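Local coordinates for protein glutathione S-transferase-3 (Necator americanus, PDB 3W8S) that probably catalyses the conjugation of glutathione to electrophilic halide compounds, a detoxification reaction of sigma-class glutathione transferases, at residues A[19-24]-A[153-158]; A[102-107]-A[122-127]. All blocks are in the same frame, centred on the assembly; numbering follows the deposited sequence.

Interaction 1. Residues A[19-24]-A[153-158]; sequences RQIFVL and LTFADL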
loop_
_atom_site.group_PDB
_atom_site.type_symbol
_atom_site.label_atom_id
_atom_site.label_comp_id
_atom_site.label_asym_id
_atom_site.label_seq_id
_atom_site.Cartn_x
_atom_site.Cartn_y
_atom_site.Cartn_z
ATOM N N ARG A 19 -14.952 8.430 0.322
ATOM C CA ARG A 19 -16.286 9.101 0.451
ATOM C C ARG A 19 -16.733 9.177 1.898
ATOM O O ARG A 19 -17.234 10.237 2.368
ATOM C CB ARG A 19 -17.321 8.284 -0.336
ATOM C CG ARG A 19 -16.997 8.260 -1.830
ATOM C CD ARG A 19 -18.198 7.702 -2.560
ATOM N NE ARG A 19 -17.964 7.493 -4.018
ATOM C CZ ARG A 19 -17.862 6.288 -4.620
ATOM N NH1 ARG A 19 -17.890 5.145 -3.899
ATOM N NH2 ARG A 19 -17.651 6.247 -5.983
ATOM N N GLN A 20 -16.520 8.070 2.629
ATOM C CA GLN A 20 -16.949 8.051 4.045
ATOM C C GLN A 20 -16.119 8.998 4.929
ATOM O O GLN A 20 -16.647 9.535 5.936
ATOM C CB GLN A 20 -16.900 6.642 4.616
ATOM C CG GLN A 20 -17.844 5.733 3.853
ATOM C CD GLN A 20 -17.885 4.327 4.391
ATOM O OE1 GLN A 20 -17.225 4.045 5.391
ATOM N NE2 GLN A 20 -18.721 3.433 3.764
ATOM N N ILE A 21 -14.836 9.185 4.601
ATOM C CA ILE A 21 -14.023 10.190 5.315
ATOM C C ILE A 21 -14.556 11.626 5.101
ATOM O O ILE A 21 -14.725 12.382 6.082
ATOM C CB ILE A 21 -12.536 10.114 4.994
ATOM C CG1 ILE A 21 -11.967 8.739 5.454
ATOM C CG2 ILE A 21 -11.783 11.249 5.708
ATOM C CD1 ILE A 21 -10.711 8.339 4.652
ATOM N N PHE A 22 -14.894 11.950 3.868
ATOM C CA PHE A 22 -15.571 13.251 3.568
ATOM C C PHE A 22 -16.878 13.331 4.339
ATOM O O PHE A 22 -17.167 14.371 4.947
ATOM C CB PHE A 22 -15.859 13.421 2.073
ATOM C CG PHE A 22 -14.662 13.797 1.268
ATOM C CD1 PHE A 22 -13.971 14.980 1.532
ATOM C CD2 PHE A 22 -14.241 13.009 0.202
ATOM C CE1 PHE A 22 -12.813 15.318 0.794
ATOM C CE2 PHE A 22 -13.104 13.357 -0.552
ATOM C CZ PHE A 22 -12.408 14.543 -0.288
ATOM N N VAL A 23 -17.646 12.241 4.343
ATOM C CA VAL A 23 -18.926 12.207 5.103
ATOM C C VAL A 23 -18.733 12.548 6.594
ATOM O O VAL A 23 -19.377 13.502 7.144
ATOM C CB VAL A 23 -19.696 10.887 4.909
ATOM C CG1 VAL A 23 -20.824 10.772 5.937
ATOM C CG2 VAL A 23 -20.246 10.819 3.495
ATOM N N LEU A 24 -17.799 11.864 7.231
ATOM C CA LEU A 24 -17.531 12.105 8.616
ATOM C C LEU A 24 -17.032 13.507 8.884
ATOM O O LEU A 24 -17.265 14.054 9.992
ATOM C CB LEU A 24 -16.452 11.095 9.134
ATOM C CG LEU A 24 -16.912 9.614 9.264
ATOM C CD1 LEU A 24 -15.670 8.725 9.472
ATOM C CD2 LEU A 24 -17.865 9.267 10.394
ATOM N N LEU A 153 -12.055 6.619 16.201
ATOM C CA LEU A 153 -12.209 6.117 14.865
ATOM C C LEU A 153 -11.067 6.569 13.961
ATOM O O LEU A 153 -10.707 7.738 13.960
ATOM C CB LEU A 153 -13.518 6.722 14.348
ATOM C CG LEU A 153 -14.014 6.131 13.014
ATOM C CD1 LEU A 153 -14.566 4.744 13.270
ATOM C CD2 LEU A 153 -15.131 7.034 12.492
ATOM N N THR A 154 -10.506 5.654 13.174
ATOM C CA THR A 154 -9.575 6.030 12.121
ATOM C C THR A 154 -10.022 5.351 10.817
ATOM O O THR A 154 -10.914 4.525 10.832
ATOM C CB THR A 154 -8.139 5.573 12.445
ATOM O OG1 THR A 154 -8.066 4.110 12.448
ATOM C CG2 THR A 154 -7.685 6.202 13.818
ATOM N N PHE A 155 -9.406 5.709 9.693
ATOM C CA PHE A 155 -9.825 5.079 8.460
ATOM C C PHE A 155 -9.475 3.570 8.420
ATOM O O PHE A 155 -10.052 2.843 7.628
ATOM C CB PHE A 155 -9.385 5.859 7.193
ATOM C CG PHE A 155 -7.911 5.824 6.901
ATOM C CD1 PHE A 155 -6.984 6.595 7.617
ATOM C CD2 PHE A 155 -7.433 5.039 5.860
ATOM C CE1 PHE A 155 -5.625 6.605 7.312
ATOM C CE2 PHE A 155 -6.040 5.012 5.591
ATOM C CZ PHE A 155 -5.131 5.780 6.325
ATOM N N ALA A 156 -8.557 3.100 9.283
ATOM C CA ALA A 156 -8.431 1.641 9.356
ATOM C C ALA A 156 -9.763 0.997 9.807
ATOM O O ALA A 156 -10.147 -0.031 9.261
ATOM C CB ALA A 156 -7.271 1.203 10.288
ATOM N N ASP A 157 -10.438 1.593 10.802
ATOM C CA ASP A 157 -11.747 1.091 11.293
ATOM C C ASP A 157 -12.727 1.091 10.108
ATOM O O ASP A 157 -13.529 0.138 9.866
ATOM C CB ASP A 157 -12.284 2.034 12.403
ATOM C CG ASP A 157 -11.482 1.934 13.636
ATOM O OD1 ASP A 157 -11.384 0.785 14.140
ATOM O OD2 ASP A 157 -10.929 2.965 14.166
ATOM N N LEU A 158 -12.633 2.140 9.311
ATOM C CA LEU A 158 -13.645 2.261 8.226
ATOM C C LEU A 158 -13.454 1.117 7.189
ATOM O O LEU A 158 -14.448 0.556 6.740
ATOM C CB LEU A 158 -13.551 3.646 7.513
ATOM C CG LEU A 158 -13.819 4.877 8.395
ATOM C CD1 LEU A 158 -13.528 6.128 7.527
ATOM C CD2 LEU A 158 -15.333 4.868 8.778
HETATM O O HOH W 1 -16.915 1.827 7.301
#
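One water joins Gln20 to Leu158, giving a hydrogen to Leu158 O at 2.8 Å and another to Gln20 OE1 at 2.9 Å. The other end of the amide, Gln20 NE2, bonds to Glu162 and Glu16, so both ends of this buried group are satisfied.

Beside the water the contact turns apolar. Leu158 sits in the middle, reaching tip to tip toward Leu24 and crossing Ile21, whose CG1 lies 3.7 Å from Leu158 CD1. Ile21 CD1 extends further, to Phe155 CB at 3.8 Å. With its CG held between the backbone N and the carbonyl carbon (chi1 71°), the Phe155 ring swings away toward helices 64-75 and 82-101. At the other end Leu24 CD1 packs on Leu153 CD2 at 3.5 Å.

The leucines flank a capping box. Thr154 N donates to Asp157 OD2 (2.9 Å), on the lone pair facing away from OD1, while Ala156 N gives Thr154 OG1 a weak bond. OD1 is taken by Leu148 N and His184. Leu153 and Leu158 occupy the positions of a hydrophobic staple, their CD2 atoms 4.3 Å apart.

This capped helix start is a hallmark of the transferase fold. Here it presents Leu153, Leu158 and the CB of Phe155 to helix 16-25, so at this point the two domains meet through aliphatic groups, with a water bridging one polar edge.

Interaction 2. Residues A[102-107]-A[122-127]; sequences IRPFLR and NEVFLP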
loop_
_atom_site.group_PDB
_atom_site.type_symbol
_atom_site.label_atom_id
_atom_site.label_comp_id
_atom_site.label_asym_id
_atom_site.label_seq_id
_atom_site.Cartn_x
_atom_site.Cartn_y
_atom_site.Cartn_z
ATOM N N ILE A 102 -7.714 -12.658 -1.883
ATOM C CA ILE A 102 -9.008 -13.169 -2.287
ATOM C C ILE A 102 -9.418 -12.775 -3.718
ATOM O O ILE A 102 -10.559 -12.961 -4.114
ATOM C CB ILE A 102 -10.068 -12.781 -1.286
ATOM C CG1 ILE A 102 -10.243 -11.245 -1.288
ATOM C CG2 ILE A 102 -9.638 -13.277 0.114
ATOM C CD1 ILE A 102 -11.462 -10.789 -0.497
ATOM N N ARG A 103 -8.489 -12.215 -4.473
ATOM C CA ARG A 103 -8.717 -11.867 -5.872
ATOM C C ARG A 103 -9.466 -12.955 -6.670
ATOM O O ARG A 103 -10.447 -12.621 -7.316
ATOM C CB ARG A 103 -7.381 -11.605 -6.581
ATOM C CG ARG A 103 -7.586 -11.049 -7.981
ATOM C CD ARG A 103 -6.278 -10.638 -8.634
ATOM N NE ARG A 103 -6.582 -9.858 -9.829
ATOM C CZ ARG A 103 -6.662 -10.374 -11.054
ATOM N NH1 ARG A 103 -6.453 -11.673 -11.246
ATOM N NH2 ARG A 103 -6.948 -9.591 -12.081
ATOM N N PRO A 104 -9.006 -14.235 -6.633
ATOM C CA PRO A 104 -9.654 -15.295 -7.406
ATOM C C PRO A 104 -11.147 -15.403 -7.050
ATOM O O PRO A 104 -11.983 -15.618 -7.949
ATOM C CB PRO A 104 -8.936 -16.581 -6.931
ATOM C CG PRO A 104 -7.589 -16.119 -6.522
ATOM C CD PRO A 104 -7.878 -14.789 -5.839
ATOM N N PHE A 105 -11.476 -15.233 -5.767
ATOM C CA PHE A 105 -12.857 -15.229 -5.322
ATOM C C PHE A 105 -13.544 -14.002 -5.842
ATOM O O PHE A 105 -14.694 -14.079 -6.376
ATOM C CB PHE A 105 -12.971 -15.309 -3.779
ATOM C CG PHE A 105 -14.328 -14.965 -3.220
ATOM C CD1 PHE A 105 -15.381 -15.911 -3.224
ATOM C CD2 PHE A 105 -14.527 -13.787 -2.617
ATOM C CE1 PHE A 105 -16.614 -15.622 -2.686
ATOM C CE2 PHE A 105 -15.762 -13.459 -2.058
ATOM C CZ PHE A 105 -16.827 -14.376 -2.091
ATOM N N LEU A 106 -12.892 -12.854 -5.680
ATOM C CA LEU A 106 -13.619 -11.620 -6.065
ATOM C C LEU A 106 -13.894 -11.525 -7.602
ATOM O O LEU A 106 -14.898 -10.998 -8.019
ATOM C CB LEU A 106 -12.892 -10.380 -5.540
ATOM C CG LEU A 106 -12.863 -10.118 -4.038
ATOM C CD1 LEU A 106 -11.826 -9.041 -3.756
ATOM C CD2 LEU A 106 -14.204 -9.662 -3.521
ATOM N N ARG A 107 -12.986 -12.018 -8.435
ATOM C CA ARG A 107 -13.158 -12.001 -9.881
ATOM C C ARG A 107 -14.404 -12.808 -10.339
ATOM O O ARG A 107 -15.130 -12.427 -11.285
ATOM C CB ARG A 107 -11.925 -12.625 -10.546
ATOM C CG ARG A 107 -10.752 -11.683 -10.683
ATOM C CD ARG A 107 -9.630 -12.374 -11.469
ATOM N NE ARG A 107 -9.845 -12.417 -12.930
ATOM C CZ ARG A 107 -9.942 -11.338 -13.713
ATOM N NH1 ARG A 107 -9.882 -10.122 -13.186
ATOM N NH2 ARG A 107 -10.127 -11.469 -15.022
ATOM N N ASN A 122 -15.258 -21.231 0.013
ATOM C CA ASN A 122 -14.833 -22.214 1.033
ATOM C C ASN A 122 -13.305 -22.261 1.105
ATOM O O ASN A 122 -12.716 -22.357 2.199
ATOM C CB ASN A 122 -15.309 -23.676 0.678
ATOM C CG ASN A 122 -16.811 -23.875 0.801
ATOM O OD1 ASN A 122 -17.524 -23.127 1.491
ATOM N ND2 ASN A 122 -17.319 -24.914 0.094
ATOM N N GLU A 123 -12.663 -22.171 -0.046
ATOM C CA GLU A 123 -11.227 -22.418 -0.090
ATOM C C GLU A 123 -10.382 -21.177 -0.097
ATOM O O GLU A 123 -9.248 -21.232 0.286
ATOM C CB GLU A 123 -10.836 -23.217 -1.351
ATOM C CG GLU A 123 -11.470 -24.580 -1.377
ATOM C CD GLU A 123 -10.964 -25.483 -2.518
ATOM O OE1 GLU A 123 -10.022 -25.137 -3.267
ATOM O OE2 GLU A 123 -11.502 -26.601 -2.599
ATOM N N VAL A 124 -10.897 -20.085 -0.618
ATOM C CA VAL A 124 -10.074 -18.874 -0.759
ATOM C C VAL A 124 -10.598 -17.778 0.204
ATOM O O VAL A 124 -9.850 -17.276 1.048
ATOM C CB VAL A 124 -10.022 -18.333 -2.215
ATOM C CG1 VAL A 124 -9.246 -16.995 -2.285
ATOM C CG2 VAL A 124 -9.313 -19.355 -3.131
ATOM N N PHE A 125 -11.855 -17.415 0.092
ATOM C CA PHE A 125 -12.321 -16.293 0.838
ATOM C C PHE A 125 -12.338 -16.515 2.369
ATOM O O PHE A 125 -11.782 -15.729 3.174
ATOM C CB PHE A 125 -13.715 -15.874 0.354
ATOM C CG PHE A 125 -14.254 -14.699 1.119
ATOM C CD1 PHE A 125 -13.675 -13.416 0.974
ATOM C CD2 PHE A 125 -15.262 -14.847 2.031
ATOM C CE1 PHE A 125 -14.112 -12.290 1.699
ATOM C CE2 PHE A 125 -15.707 -13.720 2.787
ATOM C CZ PHE A 125 -15.130 -12.433 2.606
ATOM N N LEU A 126 -13.052 -17.550 2.815
ATOM C CA LEU A 126 -13.195 -17.718 4.249
ATOM C C LEU A 126 -11.851 -18.035 5.001
ATOM O O LEU A 126 -11.611 -17.478 6.042
ATOM C CB LEU A 126 -14.286 -18.789 4.572
ATOM C CG LEU A 126 -15.724 -18.210 4.362
ATOM C CD1 LEU A 126 -16.836 -19.321 4.259
ATOM C CD2 LEU A 126 -16.069 -17.101 5.370
ATOM N N PRO A 127 -10.972 -18.901 4.435
ATOM C CA PRO A 127 -9.627 -19.076 5.033
ATOM C C PRO A 127 -8.826 -17.759 5.050
ATOM O O PRO A 127 -8.122 -17.531 6.008
ATOM C CB PRO A 127 -8.926 -20.131 4.104
ATOM C CG PRO A 127 -10.155 -20.950 3.575
ATOM C CD PRO A 127 -11.195 -19.825 3.302
#
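Phe105 and Phe125 form an offset stack that carries much of this contact, their centroids 4.7 Å apart and their planes tilted by 25°. Both rings leave the backbone with CG anti to N, and the side chains cross at a slant. The tilt and offset bring Phe125 CB, rather than its ring centre, over the middle of the Phe105 face: a CH-pi contact of 3.7 Å from Phe125 CB to the Phe105 ring centroid. Further along, Phe105 CE2 comes within 3.7 Å of Phe125 CD1. The Phe125 ring also meets Phe167 of helix 155-170 edge-to-face.

The remaining contacts are aliphatic. Ile102 runs alongside Phe125 in the same direction, and its CD1 lies in the plane of that ring at the edge, 3.7 Å from Phe125 CD1. Val124 CG1 is turned to the backbone of the other segment, 3.8 Å from Ile102 CA, with looser contacts to Pro104 CD and Phe105 CB, each 4.4 Å from Val124 CG1.

Ile102 leaves the helical path after helix 82-101 and sits at the N-cap position of helix 103-109, so it lies at the corner between them. The segment 122-127 lies where helix 117-143 has a wider pi-type turn, at 122-125, and a kink at Pro127, whose nitrogen has no bond to the preceding turn. The axes of 103-107 and 122-127 approach to 8.6 Å and cross at -110°.

No hydrogen bond or salt bridge links the two segments. Within the helical domain, the corner after helix 82-101 meets helix 117-143 here, and between these two segments the grip is ring stacking and van der Waals packing.

Overall arrangement
Interaction 2 is nested inside the loop that interaction 1 closes: the chain runs through 19-24, 102-107 and 122-127 before reaching 153-158. Their centres are 26 Å apart, on opposite sides of the chain's centre, and their nearest atoms remain about 14 Å apart. Interaction 1 crosses the boundary between the thioredoxin-like N-terminal domain and the helical C-terminal domain, whereas interaction 2 lies wholly within the latter. Helix 155-170 connects them: its start supplies half of interaction 1, and Phe167 further along packs on Ile102 and Phe125 of interaction 2. One helix thus runs from the domain interface to the packing within the helical domain.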